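Local coordinates for protein RnfH (Haemophilus influenzae, PDB 2HJ1), which is of unknown function but adopts the ubiquitin-like fold of the RnfH (UPF0125) family and forms a domain-swapped dimer, at the interface of chains A and B. Sequence-based numbering; all coordinates share one arbitrary frame. Chains: chain A/B, Hypothetical protein.

The interface of chains A and B. Residues chain A 36-39; chain B 69-70, 72, 74.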
ATOM      1  N   ILE A  36       6.631  -0.784  16.492  1.00 54.62           N
ATOM      2  CA  ILE A  36       5.289  -0.218  16.716  1.00 53.44           C
ATOM      3  C   ILE A  36       4.235  -0.822  15.732  1.00 51.72           C
ATOM      4  O   ILE A  36       4.544  -1.092  14.560  1.00 50.98           O
ATOM      5  CB  ILE A  36       5.361   1.355  16.631  1.00 53.47           C
ATOM      6  CG1 ILE A  36       4.094   2.036  17.114  1.00 55.47           C
ATOM      7  CG2 ILE A  36       5.660   1.849  15.219  1.00 55.33           C
ATOM      8  CD1 ILE A  36       4.162   3.568  17.020  1.00 53.93           C
ATOM      9  N   THR A  37       3.013  -1.060  16.228  1.00 49.12           N
ATOM     10  CA  THR A  37       1.907  -1.524  15.392  1.00 45.52           C
ATOM     11  C   THR A  37       1.228  -0.355  14.734  1.00 43.46           C
ATOM     12  O   THR A  37       1.443   0.784  15.119  1.00 41.62           O
ATOM     13  CB  THR A  37       0.851  -2.304  16.204  1.00 46.50           C
ATOM     14  OG1 THR A  37       0.262  -1.437  17.194  1.00 45.54           O
ATOM     15  CG2 THR A  37       1.481  -3.550  16.867  1.00 45.26           C
ATOM     16  N   VAL A  38       0.425  -0.634  13.709  1.00 41.60           N
ATOM     17  CA  VAL A  38      -0.357   0.416  13.050  1.00 40.70           C
ATOM     18  C   VAL A  38      -1.224   1.164  14.067  1.00 41.08           C
ATOM     19  O   VAL A  38      -1.306   2.396  14.049  1.00 40.66           O
ATOM     20  CB  VAL A  38      -1.285  -0.186  11.956  1.00 41.03           C
ATOM     21  CG1 VAL A  38      -2.214   0.883  11.385  1.00 38.70           C
ATOM     22  CG2 VAL A  38      -0.425  -0.894  10.877  1.00 39.12           C
ATOM     23  N   GLN A  39      -1.887   0.431  14.963  0.70 41.00           N
ATOM     24  CA  GLN A  39      -2.813   1.057  15.908  0.70 41.48           C
ATOM     25  C   GLN A  39      -2.093   2.006  16.838  0.70 42.10           C
ATOM     26  O   GLN A  39      -2.609   3.079  17.165  0.70 43.15           O
ATOM     27  CB  GLN A  39      -3.496  -0.019  16.761  0.70 42.37           C
ATOM     28  CG  GLN A  39      -4.825   0.377  17.439  0.70 40.90           C
ATOM     29  CD  GLN A  39      -5.594  -0.888  17.892  0.70 39.47           C
ATOM     30  OE1 GLN A  39      -6.649  -1.197  17.381  0.70 33.86           O
ATOM     31  NE2 GLN A  39      -4.994  -1.646  18.788  0.70 38.77           N
TER
ATOM     32  N   LYS B  69      -4.561  -5.771   9.591  1.00 45.54           N
ATOM     33  CA  LYS B  69      -4.901  -5.835  11.003  1.00 45.23           C
ATOM     34  C   LYS B  69      -4.168  -4.660  11.594  1.00 44.51           C
ATOM     35  O   LYS B  69      -3.023  -4.366  11.197  1.00 45.18           O
ATOM     36  CB  LYS B  69      -4.410  -7.152  11.573  1.00 44.86           C
ATOM     37  CG  LYS B  69      -4.891  -8.346  10.717  1.00 47.58           C
ATOM     38  CD  LYS B  69      -4.851  -9.647  11.473  1.00 54.85           C
ATOM     39  CE  LYS B  69      -3.443 -10.201  11.555  1.00 60.14           C
ATOM     40  NZ  LYS B  69      -3.255 -11.292  10.538  1.00 65.76           N
ATOM     41  N   LEU B  70      -4.819  -3.940  12.485  1.00 43.01           N
ATOM     42  CA  LEU B  70      -4.149  -2.813  13.154  1.00 43.13           C
ATOM     43  C   LEU B  70      -3.015  -3.227  14.105  1.00 42.11           C
ATOM     44  O   LEU B  70      -2.286  -2.394  14.629  1.00 41.31           O
ATOM     45  CB  LEU B  70      -5.164  -1.949  13.887  1.00 42.47           C
ATOM     46  CG  LEU B  70      -6.247  -1.358  12.985  1.00 45.78           C
ATOM     47  CD1 LEU B  70      -7.131  -0.407  13.809  1.00 45.12           C
ATOM     48  CD2 LEU B  70      -5.692  -0.704  11.725  1.00 46.81           C
ATOM     49  N   ASP B  72      -0.586  -5.178  12.926  1.00 45.23           N
ATOM     50  CA  ASP B  72       0.581  -5.339  12.027  1.00 46.84           C
ATOM     51  C   ASP B  72       1.723  -4.389  12.417  1.00 46.54           C
ATOM     52  O   ASP B  72       1.474  -3.261  12.823  1.00 45.75           O
ATOM     53  CB  ASP B  72       0.192  -5.063  10.565  1.00 47.23           C
ATOM     54  CG  ASP B  72      -0.648  -6.198   9.936  1.00 52.49           C
ATOM     55  OD1 ASP B  72      -0.893  -7.264  10.590  1.00 54.67           O
ATOM     56  OD2 ASP B  72      -1.075  -6.013   8.765  1.00 57.11           O
ATOM     57  N   LEU B  74       4.791  -1.843  11.837  1.00 46.14           N
ATOM     58  CA  LEU B  74       5.241  -0.921  10.787  1.00 47.29           C
ATOM     59  C   LEU B  74       6.726  -1.075  10.475  1.00 47.98           C
ATOM     60  O   LEU B  74       7.501  -1.522  11.328  1.00 46.63           O
ATOM     61  CB  LEU B  74       4.954   0.527  11.163  1.00 46.61           C
ATOM     62  CG  LEU B  74       3.457   0.839  11.159  1.00 46.82           C
ATOM     63  CD1 LEU B  74       3.259   2.022  12.057  1.00 45.16           C
ATOM     64  CD2 LEU B  74       2.944   1.145   9.750  1.00 43.37           C
TER
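The backbone N of B:Leu74 donates to the carbonyl O of A:Ile36 over 2.8 Å, a bond that is almost straight, 173° at the hydrogen. Two further backbone bonds run the opposite way, from the start of helix 38-45 of chain A to the loop of chain B. The N of A:Val38 donates to the carbonyl O of B:Asp72 at 3.0 Å; this bond is more bent at the hydrogen, 144°, though the donor lies nearly in line with the C=O. The next amide, N of A:Gln39, gives its hydrogen to O of B:Leu70 at 2.9 Å, in the carbonyl plane and on a lone pair. Amides of the first turn of a helix lack acceptors within the helix itself, and here the partner chain caps two of them; the helix end would also be expected to favour these carbonyl oxygens electrostatically.

Aliphatic side chains pack around these backbone bonds. A:Val38 points its two methyls at different leucines: CG1, anti to the backbone N (chi1 173°), lies 3.8 Å from CD2 of B:Leu70, while CG2 comes to 4.1 Å from CD2 of B:Leu74. Both leucine side chains run roughly perpendicular to the valine. Nearer its CB, B:Leu70 also crosses A:Gln39, their CB atoms 3.8 Å apart. The extended glutamine chain carries its amide oxygen OE1 past the leucine, 3.7 Å from CD1, a contact without a hydrogen bond. A:Ile36 and B:Leu74 instead lie alongside each other and point the same way, with the branch methyl CG2 of the isoleucine 4.0 Å from CD1 of the leucine.

The polar pairing described joins backbone atoms, whereas B:Leu70 and B:Leu74 pack against A:Ile36, A:Val38 and A:Gln39. By joining the loop before one chain's helix to the 69-74 segment of the other, this patch and its two-fold twin appear to help complete each ubiquitin-like unit of the domain-swapped dimer from both chains.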